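Local coordinates for Nab2p (Saccharomyces cerevisiae YJM1574, PDB 5L2L), which binds the poly(A) tails of mRNAs and pre-mRNAs, shielding them from the exosome and helping to control tail length and nuclear export, at residues E3-C9 against C20-A25; H46-C52 against L64-P68; G55-I61 against H67-L73. All coordinates share one frame; numbering follows the deposited sequence.

Contact 1: E3-C9 against C20-A25. With ZN (zinc ion), chain S; nucleotides of chain C.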
loop_
_atom_site.group_PDB
_atom_site.type_symbol
_atom_site.label_atom_id
_atom_site.label_comp_id
_atom_site.label_asym_id
_atom_site.label_seq_id
_atom_site.Cartn_x
_atom_site.Cartn_y
_atom_site.Cartn_z
ATOM N N GLU F 3 -12.827 -21.201 -4.318
ATOM C CA GLU F 3 -11.390 -20.978 -4.174
ATOM C C GLU F 3 -11.014 -20.374 -2.824
ATOM O O GLU F 3 -9.823 -20.370 -2.470
ATOM C CB GLU F 3 -10.881 -20.044 -5.284
ATOM C CG GLU F 3 -10.487 -20.729 -6.574
ATOM C CD GLU F 3 -10.290 -19.733 -7.706
ATOM O OE1 GLU F 3 -11.290 -19.090 -8.119
ATOM O OE2 GLU F 3 -9.136 -19.586 -8.165
ATOM N N LYS F 4 -11.977 -19.834 -2.082
ATOM C CA LYS F 4 -11.665 -19.135 -0.843
ATOM C C LYS F 4 -11.192 -20.123 0.220
ATOM O O LYS F 4 -11.708 -21.243 0.318
ATOM C CB LYS F 4 -12.895 -18.377 -0.338
ATOM C CG LYS F 4 -13.453 -17.320 -1.288
ATOM C CD LYS F 4 -12.547 -16.116 -1.386
ATOM C CE LYS F 4 -13.219 -14.979 -2.149
ATOM N NZ LYS F 4 -12.293 -13.824 -2.406
ATOM N N SER F 5 -10.207 -19.702 1.019
ATOM C CA SER F 5 -9.633 -20.514 2.084
ATOM C C SER F 5 -9.960 -19.942 3.463
ATOM O O SER F 5 -10.047 -18.721 3.650
ATOM C CB SER F 5 -8.108 -20.619 1.937
ATOM O OG SER F 5 -7.527 -21.272 3.065
ATOM N N LEU F 6 -10.131 -20.846 4.439
ATOM C CA LEU F 6 -10.283 -20.440 5.834
ATOM C C LEU F 6 -8.967 -19.970 6.467
ATOM O O LEU F 6 -8.997 -19.323 7.515
ATOM C CB LEU F 6 -10.863 -21.596 6.655
ATOM C CG LEU F 6 -12.332 -21.944 6.426
ATOM C CD1 LEU F 6 -12.695 -23.240 7.114
ATOM C CD2 LEU F 6 -13.262 -20.838 6.899
ATOM N N GLU F 7 -7.823 -20.271 5.867
ATOM C CA GLU F 7 -6.559 -19.817 6.431
ATOM C C GLU F 7 -6.516 -18.294 6.516
ATOM O O GLU F 7 -7.025 -17.588 5.639
ATOM C CB GLU F 7 -5.392 -20.320 5.591
ATOM C CG GLU F 7 -5.151 -21.798 5.736
ATOM C CD GLU F 7 -3.695 -22.160 5.531
ATOM O OE1 GLU F 7 -3.193 -21.978 4.398
ATOM O OE2 GLU F 7 -3.047 -22.600 6.510
ATOM N N GLN F 8 -5.901 -17.796 7.587
ATOM C CA GLN F 8 -5.865 -16.363 7.868
ATOM C C GLN F 8 -4.827 -15.621 7.022
ATOM O O GLN F 8 -3.654 -16.003 6.996
ATOM C CB GLN F 8 -5.539 -16.145 9.349
ATOM C CG GLN F 8 -5.914 -14.773 9.848
ATOM C CD GLN F 8 -7.422 -14.620 9.956
ATOM O OE1 GLN F 8 -8.142 -15.605 10.140
ATOM N NE2 GLN F 8 -7.905 -13.411 9.811
ATOM N N CYS F 9 -5.250 -14.530 6.365
ATOM C CA CYS F 9 -4.304 -13.640 5.683
ATOM C C CYS F 9 -3.410 -12.936 6.695
ATOM O O CYS F 9 -3.909 -12.285 7.613
ATOM C CB CYS F 9 -5.038 -12.581 4.864
ATOM S SG CYS F 9 -3.876 -11.505 3.943
ATOM N N CYS F 20 -6.339 -12.127 -3.463
ATOM C CA CYS F 20 -6.116 -12.904 -2.245
ATOM C C CYS F 20 -7.299 -13.825 -1.920
ATOM O O CYS F 20 -8.453 -13.385 -1.871
ATOM C CB CYS F 20 -5.859 -11.954 -1.068
ATOM S SG CYS F 20 -5.318 -12.807 0.462
ATOM N N LYS F 21 -6.993 -15.098 -1.635
ATOM C CA LYS F 21 -8.016 -16.096 -1.333
ATOM C C LYS F 21 -8.276 -16.296 0.155
ATOM O O LYS F 21 -9.165 -17.084 0.502
ATOM C CB LYS F 21 -7.641 -17.442 -1.975
ATOM C CG LYS F 21 -6.424 -18.127 -1.421
ATOM C CD LYS F 21 -6.185 -19.456 -2.160
ATOM C CE LYS F 21 -4.996 -20.211 -1.615
ATOM N NZ LYS F 21 -4.908 -21.598 -2.190
ATOM N N TYR F 22 -7.575 -15.584 1.036
ATOM C CA TYR F 22 -7.573 -15.898 2.465
ATOM C C TYR F 22 -8.557 -15.016 3.258
ATOM O O TYR F 22 -9.168 -14.078 2.731
ATOM C CB TYR F 22 -6.136 -15.776 3.000
ATOM C CG TYR F 22 -5.186 -16.765 2.360
ATOM C CD1 TYR F 22 -5.268 -18.119 2.652
ATOM C CD2 TYR F 22 -4.228 -16.353 1.442
ATOM C CE1 TYR F 22 -4.401 -19.032 2.064
ATOM C CE2 TYR F 22 -3.348 -17.271 0.854
ATOM C CZ TYR F 22 -3.450 -18.599 1.176
ATOM O OH TYR F 22 -2.594 -19.508 0.595
ATOM N N ARG F 23 -8.721 -15.345 4.548
ATOM C CA ARG F 23 -9.632 -14.613 5.440
ATOM C C ARG F 23 -8.932 -13.390 6.029
ATOM O O ARG F 23 -7.762 -13.461 6.418
ATOM C CB ARG F 23 -10.136 -15.493 6.593
ATOM C CG ARG F 23 -11.185 -16.537 6.219
ATOM C CD ARG F 23 -12.077 -16.964 7.441
ATOM N NE ARG F 23 -11.380 -17.867 8.351
ATOM C CZ ARG F 23 -11.936 -18.506 9.379
ATOM N NH1 ARG F 23 -13.236 -18.367 9.663
ATOM N NH2 ARG F 23 -11.186 -19.301 10.128
ATOM N N HIS F 24 -9.671 -12.282 6.130
ATOM C CA HIS F 24 -9.139 -10.995 6.582
ATOM C C HIS F 24 -9.860 -10.516 7.842
ATOM O O HIS F 24 -11.085 -10.313 7.839
ATOM C CB HIS F 24 -9.249 -9.941 5.471
ATOM C CG HIS F 24 -8.450 -10.276 4.247
ATOM N ND1 HIS F 24 -8.943 -11.067 3.233
ATOM C CD2 HIS F 24 -7.172 -9.974 3.900
ATOM C CE1 HIS F 24 -8.011 -11.219 2.303
ATOM N NE2 HIS F 24 -6.919 -10.579 2.695
ATOM N N ALA F 25 -9.094 -10.292 8.905
ATOM C CA ALA F 25 -9.651 -9.768 10.150
ATOM C C ALA F 25 -9.818 -8.248 10.073
ATOM O O ALA F 25 -8.911 -7.533 9.623
ATOM C CB ALA F 25 -8.749 -10.151 11.334
HETATM ZN ZN ZN S . -5.010 -11.016 1.942
ATOM P P A C 3 -0.109 -18.875 -1.974
ATOM O OP1 A C 3 -1.519 -18.665 -2.406
ATOM O OP2 A C 3 0.466 -20.248 -1.983
ATOM O "O5'" A C 3 0.849 -17.915 -2.821
ATOM C "C5'" A C 3 0.321 -16.977 -3.762
ATOM C "C4'" A C 3 0.291 -15.577 -3.194
ATOM O "O4'" A C 3 -0.408 -15.627 -1.910
ATOM C "C3'" A C 3 1.673 -14.966 -2.915
ATOM O "O3'" A C 3 1.689 -13.543 -3.188
ATOM C "C2'" A C 3 1.866 -15.251 -1.418
ATOM O "O2'" A C 3 2.756 -14.375 -0.761
ATOM C "C1'" A C 3 0.433 -15.121 -0.886
ATOM N N9 A C 3 0.158 -15.829 0.382
ATOM C C8 A C 3 0.455 -17.120 0.776
ATOM N N7 A C 3 0.067 -17.418 2.009
ATOM C C5 A C 3 -0.533 -16.244 2.482
ATOM C C6 A C 3 -1.149 -15.873 3.712
ATOM N N6 A C 3 -1.305 -16.661 4.779
ATOM N N1 A C 3 -1.633 -14.614 3.825
ATOM C C2 A C 3 -1.512 -13.792 2.776
ATOM N N3 A C 3 -0.960 -14.013 1.587
ATOM C C4 A C 3 -0.474 -15.268 1.487
HETATM O O HOH W 1 -8.106 -22.653 -1.710
HETATM O O HOH W 2 -10.389 -13.488 0.334
HETATM O O HOH W 3 -11.288 -16.643 2.347
HETATM O O HOH W 4 -8.277 -18.680 10.031
HETATM O O HOH W 5 -6.166 -11.136 8.909
#
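Backbone hydrogen bonds from Ser5, Arg23 and Cys9 lace the lead-in 3-9 to the finger's closing segment 20-25. Ser5 N gives a nearly straight bond to Lys21 O (2.9 Å), Arg23 N another to Glu7 O, and Cys9 N reaches Arg23 O at 2.7 Å, lying in that carbonyl's plane. Together the last two make a single beta bridge between Gln8 and Arg23. Within 3-9, Ser5 OG accepts from Glu7 N in an ST turn.

Among side chains, Arg23 does most. A bend at chi3 (-76°) sets its guanidinium alongside Leu6, where NE donates to Leu6 O at 2.9 Å and Leu6 CD2 sits 3.6 Å above the guanidinium plane, over its centre. NH1 has a further acceptor in Arg39 O, tying the next finger in. A leucine at Arg23 would probably leave the carbonyls of Leu6 and Arg39 without these donors and the methyl of Leu6 without the flat surface it lies on.

Aromatic contacts face the RNA. The base of A3 of chain C lies over one Tyr22 face, its C5 3.4 Å from Tyr22 CE2, while Lys21 CG occupies the other face and Glu7 O meets the ring edge. Gln8 O accepts from A3 N6 (3.3 Å), a bond consistent with recognition of the adenine's amino group.

The zinc ion is held by Cys9 SG (2.4 Å), Cys20 SG and His24 NE2 (2.1 Å), with Cys15 as fourth ligand. This is the C3H1 zinc finger, a loop fold organised by its metal, with an adenine bound beside it.

Contact 2: H46-C52 against L64-P68. With ZN (zinc ion), chain U; ZN (zinc ion), chain T; nucleotides of chain G.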
loop_
_atom_site.group_PDB
_atom_site.type_symbol
_atom_site.label_atom_id
_atom_site.label_comp_id
_atom_site.label_asym_id
_atom_site.label_seq_id
_atom_site.Cartn_x
_atom_site.Cartn_y
_atom_site.Cartn_z
ATOM N N HIS F 46 -8.173 -15.007 13.844
ATOM C CA HIS F 46 -7.884 -16.429 13.989
ATOM C C HIS F 46 -6.380 -16.657 13.878
ATOM O O HIS F 46 -5.669 -15.865 13.246
ATOM C CB HIS F 46 -8.602 -17.287 12.924
ATOM C CG HIS F 46 -10.045 -16.926 12.698
ATOM N ND1 HIS F 46 -10.447 -16.027 11.734
ATOM C CD2 HIS F 46 -11.177 -17.348 13.310
ATOM C CE1 HIS F 46 -11.763 -15.901 11.767
ATOM N NE2 HIS F 46 -12.232 -16.695 12.715
ATOM N N PRO F 47 -5.871 -17.760 14.442
ATOM C CA PRO F 47 -4.426 -18.024 14.383
ATOM C C PRO F 47 -3.890 -18.127 12.957
ATOM O O PRO F 47 -4.485 -18.781 12.090
ATOM C CB PRO F 47 -4.279 -19.359 15.124
ATOM C CG PRO F 47 -5.461 -19.447 16.022
ATOM C CD PRO F 47 -6.575 -18.772 15.254
ATOM N N ILE F 48 -2.709 -17.486 12.733
ATOM C CA ILE F 48 -1.948 -17.598 11.489
ATOM C C ILE F 48 -0.986 -18.774 11.596
ATOM O O ILE F 48 -0.321 -18.954 12.626
ATOM C CB ILE F 48 -1.172 -16.299 11.200
ATOM C CG1 ILE F 48 -2.112 -15.097 11.022
ATOM C CG2 ILE F 48 -0.283 -16.469 9.971
ATOM C CD1 ILE F 48 -1.371 -13.762 11.164
ATOM N N ASN F 49 -0.854 -19.544 10.515
ATOM C CA ASN F 49 -0.007 -20.744 10.521
ATOM C C ASN F 49 1.444 -20.405 10.148
ATOM O O ASN F 49 1.998 -20.891 9.155
ATOM C CB ASN F 49 -0.593 -21.796 9.578
ATOM C CG ASN F 49 -1.948 -22.318 10.049
ATOM O OD1 ASN F 49 -2.185 -22.484 11.254
ATOM N ND2 ASN F 49 -2.850 -22.575 9.095
ATOM N N GLU F 50 2.072 -19.574 10.985
ATOM C CA GLU F 50 3.456 -19.132 10.797
ATOM C C GLU F 50 4.019 -18.683 12.150
ATOM O O GLU F 50 3.303 -18.072 12.939
ATOM C CB GLU F 50 3.547 -17.975 9.774
ATOM C CG GLU F 50 4.974 -17.501 9.485
ATOM C CD GLU F 50 5.066 -16.355 8.474
ATOM O OE1 GLU F 50 4.117 -16.137 7.696
ATOM O OE2 GLU F 50 6.118 -15.675 8.444
ATOM N N ASP F 51 5.296 -18.987 12.409
ATOM C CA ASP F 51 5.934 -18.594 13.664
ATOM C C ASP F 51 6.164 -17.082 13.728
ATOM O O ASP F 51 6.630 -16.468 12.763
ATOM C CB ASP F 51 7.286 -19.302 13.820
ATOM C CG ASP F 51 7.158 -20.777 14.140
ATOM O OD1 ASP F 51 6.075 -21.245 14.557
ATOM O OD2 ASP F 51 8.175 -21.474 14.001
ATOM N N CYS F 52 5.859 -16.484 14.884
ATOM C CA CYS F 52 6.122 -15.051 15.095
ATOM C C CYS F 52 7.624 -14.735 15.057
ATOM O O CYS F 52 8.428 -15.381 15.750
ATOM C CB CYS F 52 5.544 -14.585 16.438
ATOM S SG CYS F 52 5.701 -12.761 16.697
ATOM N N LEU F 64 -1.479 -12.447 15.984
ATOM C CA LEU F 64 -2.096 -13.707 15.583
ATOM C C LEU F 64 -1.099 -14.799 15.184
ATOM O O LEU F 64 -1.532 -15.908 14.837
ATOM C CB LEU F 64 -3.068 -13.464 14.413
ATOM C CG LEU F 64 -4.247 -12.531 14.688
ATOM C CD1 LEU F 64 -5.085 -12.256 13.423
ATOM C CD2 LEU F 64 -5.144 -13.104 15.782
ATOM N N PHE F 65 0.209 -14.528 15.202
ATOM C CA PHE F 65 1.218 -15.517 14.811
ATOM C C PHE F 65 1.457 -16.531 15.950
ATOM O O PHE F 65 1.007 -16.344 17.087
ATOM C CB PHE F 65 2.533 -14.810 14.407
ATOM C CG PHE F 65 2.434 -14.010 13.111
ATOM C CD1 PHE F 65 2.696 -14.615 11.874
ATOM C CD2 PHE F 65 2.110 -12.656 13.131
ATOM C CE1 PHE F 65 2.595 -13.894 10.687
ATOM C CE2 PHE F 65 2.023 -11.925 11.939
ATOM C CZ PHE F 65 2.262 -12.554 10.712
ATOM N N ARG F 66 2.157 -17.639 15.635
ATOM C CA ARG F 66 2.437 -18.679 16.635
ATOM C C ARG F 66 3.589 -18.283 17.555
ATOM O O ARG F 66 4.636 -17.820 17.098
ATOM C CB ARG F 66 2.788 -20.018 15.978
ATOM C CG ARG F 66 1.654 -20.738 15.265
ATOM C CD ARG F 66 2.049 -22.197 14.929
ATOM N NE ARG F 66 3.195 -22.242 14.017
ATOM C CZ ARG F 66 3.152 -22.636 12.751
ATOM N NH1 ARG F 66 2.018 -23.059 12.206
ATOM N NH2 ARG F 66 4.256 -22.616 12.018
ATOM N N HIS F 67 3.413 -18.512 18.859
ATOM C CA HIS F 67 4.460 -18.196 19.830
ATOM C C HIS F 67 4.893 -19.427 20.616
ATOM O O HIS F 67 4.104 -20.360 20.806
ATOM C CB HIS F 67 3.993 -17.119 20.819
ATOM C CG HIS F 67 3.577 -15.845 20.154
ATOM N ND1 HIS F 67 2.269 -15.581 19.812
ATOM C CD2 HIS F 67 4.301 -14.787 19.708
ATOM C CE1 HIS F 67 2.203 -14.412 19.200
ATOM N NE2 HIS F 67 3.418 -13.911 19.119
ATOM N N PRO F 68 6.136 -19.453 21.098
ATOM C CA PRO F 68 6.574 -20.535 21.974
ATOM C C PRO F 68 5.816 -20.516 23.287
ATOM O O PRO F 68 5.268 -19.479 23.688
ATOM C CB PRO F 68 8.063 -20.229 22.203
ATOM C CG PRO F 68 8.463 -19.352 21.114
ATOM C CD PRO F 68 7.252 -18.552 20.754
HETATM ZN ZN ZN U . 3.855 -12.158 18.045
HETATM ZN ZN ZN T . -14.258 -16.722 13.276
ATOM P P A G 5 6.548 -8.588 5.514
ATOM O OP1 A G 5 7.958 -8.925 5.792
ATOM O OP2 A G 5 5.574 -9.686 5.359
ATOM O "O5'" A G 5 6.115 -7.648 6.724
ATOM C "C5'" A G 5 4.859 -6.962 6.726
ATOM C "C4'" A G 5 4.339 -6.766 8.133
ATOM O "O4'" A G 5 3.913 -8.052 8.688
ATOM C "C3'" A G 5 5.344 -6.199 9.125
ATOM O "O3'" A G 5 4.645 -5.415 10.085
ATOM C "C2'" A G 5 5.913 -7.463 9.770
ATOM O "O2'" A G 5 6.512 -7.287 11.041
ATOM C "C1'" A G 5 4.678 -8.358 9.843
ATOM N N9 A G 5 5.015 -9.792 9.825
ATOM C C8 A G 5 5.241 -10.579 8.732
ATOM N N7 A G 5 5.565 -11.824 9.004
ATOM C C5 A G 5 5.572 -11.861 10.397
ATOM C C6 A G 5 5.829 -12.886 11.325
ATOM N N6 A G 5 6.157 -14.129 10.962
ATOM N N1 A G 5 5.766 -12.587 12.646
ATOM C C2 A G 5 5.420 -11.339 12.996
ATOM N N3 A G 5 5.132 -10.296 12.210
ATOM C C4 A G 5 5.234 -10.614 10.912
HETATM O O HOH W 6 -0.900 -18.702 15.398
HETATM O O HOH W 7 6.557 -20.116 17.711
HETATM O O HOH W 8 7.865 -17.639 17.425
#
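Ile48 and Phe65 meet at the tight centre of this contact, where the Ile48 CD1 methyl stands over the middle of the Phe65 ring in a CH-pi contact, 3.8 Å from the centroid and 9° off the normal. The same methyl presses on Leu64 CB. On the opposite ring face lies the base of A5 of RNA chain G, whose C5 is 3.4 Å from Phe65 CZ, sandwiching the phenyl group. Glu50 O meets the ring's edge in its plane. The base is fixed edgewise: its N6 donates both to Asp51 O and to Glu50 OE2, each at 3.0 Å. Glu50 CG lies anti to the backbone N (chi1 -178°) and the chain beyond is extended, which carries the carboxylate out to the amino group, while OE1 forms a salt bridge with Lys10. Backbone bonds from Ile48 N to Leu64 O, Arg66 N to Glu50 O and Cys52 N to Arg66 O hold the two segments together.

The outer side is looser and wetter. Arg66 NE donates in the plane of its guanidinium to Asp51 OD1 (3.1 Å), a salt bridge whose two flat groups stand 81° apart, and Glu50 N lies over the guanidinium's centre. Water 6 joins the carbonyls of Ile48 and Leu64.

No helix or strand flanks the contact. Cys52 and His67 bind the zinc ion of finger 7 with Cys58 and Cys63. Finger 6 lies to one side through His46, with NE2 on its zinc ion and ND1 hydrogen-bonded to Gln8 OE1; finger 5 and its lead-in pack against the contact through Lys10 and Gln8.

Contact 3: G55-I61 against H67-L73. With ZN (zinc ion), chain U.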
loop_
_atom_site.group_PDB
_atom_site.type_symbol
_atom_site.label_atom_id
_atom_site.label_comp_id
_atom_site.label_asym_id
_atom_site.label_seq_id
_atom_site.Cartn_x
_atom_site.Cartn_y
_atom_site.Cartn_z
ATOM N N GLY F 55 8.975 -14.018 18.574
ATOM C CA GLY F 55 9.199 -15.160 19.453
ATOM C C GLY F 55 8.570 -15.023 20.833
ATOM O O GLY F 55 7.507 -14.428 21.020
ATOM N N VAL F 56 9.252 -15.595 21.828
ATOM C CA VAL F 56 8.710 -15.604 23.172
ATOM C C VAL F 56 8.622 -14.198 23.759
ATOM O O VAL F 56 7.862 -13.977 24.707
ATOM C CB VAL F 56 9.549 -16.534 24.064
ATOM C CG1 VAL F 56 10.935 -15.941 24.326
ATOM C CG2 VAL F 56 8.805 -16.831 25.358
ATOM N N ASN F 57 9.358 -13.238 23.199
ATOM C CA ASN F 57 9.386 -11.868 23.694
ATOM C C ASN F 57 8.351 -10.943 23.047
ATOM O O ASN F 57 8.335 -9.746 23.364
ATOM C CB ASN F 57 10.792 -11.296 23.492
ATOM C CG ASN F 57 11.850 -12.073 24.264
ATOM O OD1 ASN F 57 12.833 -12.547 23.703
ATOM N ND2 ASN F 57 11.630 -12.226 25.553
ATOM N N CYS F 58 7.470 -11.456 22.189
ATOM C CA CYS F 58 6.468 -10.608 21.540
ATOM C C CYS F 58 5.484 -10.038 22.559
ATOM O O CYS F 58 4.886 -10.790 23.332
ATOM C CB CYS F 58 5.705 -11.417 20.488
ATOM S SG CYS F 58 4.404 -10.487 19.594
ATOM N N LYS F 59 5.288 -8.712 22.533
ATOM C CA LYS F 59 4.410 -8.035 23.488
ATOM C C LYS F 59 3.173 -7.398 22.845
ATOM O O LYS F 59 2.427 -6.688 23.532
ATOM C CB LYS F 59 5.201 -6.984 24.270
ATOM C CG LYS F 59 6.291 -7.563 25.178
ATOM C CD LYS F 59 5.735 -8.500 26.236
ATOM C CE LYS F 59 6.833 -9.021 27.177
ATOM N NZ LYS F 59 6.283 -9.974 28.181
ATOM N N ASN F 60 2.930 -7.640 21.558
ATOM C CA ASN F 60 1.725 -7.161 20.875
ATOM C C ASN F 60 0.552 -8.057 21.266
ATOM O O ASN F 60 0.467 -9.196 20.805
ATOM C CB ASN F 60 1.948 -7.166 19.362
ATOM C CG ASN F 60 0.661 -6.910 18.565
ATOM O OD1 ASN F 60 -0.349 -6.467 19.107
ATOM N ND2 ASN F 60 0.705 -7.209 17.268
ATOM N N ILE F 61 -0.359 -7.558 22.115
ATOM C CA ILE F 61 -1.413 -8.427 22.650
ATOM C C ILE F 61 -2.379 -8.906 21.564
ATOM O O ILE F 61 -3.101 -9.899 21.773
ATOM C CB ILE F 61 -2.211 -7.754 23.794
ATOM C CG1 ILE F 61 -3.024 -6.548 23.313
ATOM C CG2 ILE F 61 -1.291 -7.374 24.969
ATOM C CD1 ILE F 61 -4.133 -6.184 24.288
ATOM N N HIS F 67 3.413 -18.512 18.859
ATOM C CA HIS F 67 4.460 -18.196 19.830
ATOM C C HIS F 67 4.893 -19.427 20.616
ATOM O O HIS F 67 4.104 -20.360 20.806
ATOM C CB HIS F 67 3.993 -17.119 20.819
ATOM C CG HIS F 67 3.577 -15.845 20.154
ATOM N ND1 HIS F 67 2.269 -15.581 19.812
ATOM C CD2 HIS F 67 4.301 -14.787 19.708
ATOM C CE1 HIS F 67 2.203 -14.412 19.200
ATOM N NE2 HIS F 67 3.418 -13.911 19.119
ATOM N N PRO F 68 6.136 -19.453 21.098
ATOM C CA PRO F 68 6.574 -20.535 21.974
ATOM C C PRO F 68 5.816 -20.516 23.287
ATOM O O PRO F 68 5.268 -19.479 23.688
ATOM C CB PRO F 68 8.063 -20.229 22.203
ATOM C CG PRO F 68 8.463 -19.352 21.114
ATOM C CD PRO F 68 7.252 -18.552 20.754
ATOM N N PRO F 69 5.784 -21.635 24.001
ATOM C CA PRO F 69 5.195 -21.618 25.339
ATOM C C PRO F 69 6.048 -20.743 26.239
ATOM O O PRO F 69 7.243 -20.562 26.007
ATOM C CB PRO F 69 5.226 -23.089 25.763
ATOM C CG PRO F 69 6.350 -23.694 24.950
ATOM C CD PRO F 69 6.404 -22.929 23.664
ATOM N N GLY F 70 5.427 -20.153 27.244
ATOM C CA GLY F 70 6.167 -19.310 28.166
ATOM C C GLY F 70 6.098 -17.830 27.868
ATOM O O GLY F 70 6.583 -17.025 28.674
ATOM N N ARG F 71 5.527 -17.445 26.733
ATOM C CA ARG F 71 5.219 -16.042 26.507
ATOM C C ARG F 71 4.192 -15.572 27.530
ATOM O O ARG F 71 3.227 -16.280 27.832
ATOM C CB ARG F 71 4.680 -15.849 25.092
ATOM C CG ARG F 71 4.268 -14.430 24.750
ATOM C CD ARG F 71 3.688 -14.455 23.392
ATOM N NE ARG F 71 3.292 -13.154 22.835
ATOM C CZ ARG F 71 2.071 -12.864 22.375
ATOM N NH1 ARG F 71 1.849 -11.681 21.839
ATOM N NH2 ARG F 71 1.066 -13.723 22.483
ATOM N N VAL F 72 4.413 -14.381 28.082
ATOM C CA VAL F 72 3.487 -13.776 29.032
ATOM C C VAL F 72 3.140 -12.371 28.556
ATOM O O VAL F 72 3.918 -11.725 27.846
ATOM C CB VAL F 72 4.064 -13.750 30.469
ATOM C CG1 VAL F 72 4.289 -15.164 30.953
ATOM C CG2 VAL F 72 5.364 -12.955 30.538
ATOM N N LEU F 73 1.954 -11.911 28.940
ATOM C CA LEU F 73 1.424 -10.600 28.607
ATOM C C LEU F 73 0.908 -9.924 29.870
ATOM O O LEU F 73 0.587 -10.594 30.859
ATOM C CB LEU F 73 0.280 -10.703 27.580
ATOM C CG LEU F 73 0.643 -11.234 26.188
ATOM C CD1 LEU F 73 -0.621 -11.482 25.338
ATOM C CD2 LEU F 73 1.583 -10.261 25.477
HETATM ZN ZN ZN U . 3.855 -12.158 18.045
HETATM O O HOH W 9 -1.201 -12.339 20.969
#
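Arg71 reaches across to Cys58 on a fully stretched chain, with chi1 at 178° and the next two torsions equally extended, and this delivers NE to Cys58 O at 2.9 Å. The donor comes from above the carbonyl plane, and NH1 ends 3.0 Å from Asn60 O. Lys59 is instead bent at chi2 (-60°), which turns its ammonium back alongside Val72 so that NZ donates to Val72 O (3.0 Å).

The guanidinium of Arg71 is layered: His67 CE1 lies 3.5 Å from its plane, over the centre, and Leu73 CD2 covers the other face near the rim. Leu73 CD2 also touches Ile61 CG2. At the far end Val56 packs against Pro68 and the type II turn of 68-71, its CG2 3.6 Å from Arg71 N, a buried donor without a partner. Ile61 N bonds to the Tyr62 hydroxyl of the second subunit, which places the contact at the dimer interface.

Cys58 is a zinc ligand, and with Arg71 NH1 3.6 Å from Cys58 SG, the positive charge of Arg71 would probably help offset the negative charge of three thiolates round the metal.

How the contacts relate
From the N terminus, contact 1 first closes the loop of finger 5 when 20-25 returns to 3-9. The chain runs through finger 6 and enters contact 2 at 46-52, which 64-68, the closing end of finger 7, joins. Contact 3 interlocks with contact 2: 55-61 lies within the loop that contact 2 closes, while 67-73 continues beyond it, and the two share His67, Pro68 and one zinc ion. Contacts 1 and 2 are in series yet touch, through probable hydrogen bonds of Glu7 with Asn49 and Gln8 with His46, so the lead-in to finger 5 is tied to the end of finger 6 and the linker into finger 7. Contacts 1 and 3 remain about 12 Å apart at their nearest atoms.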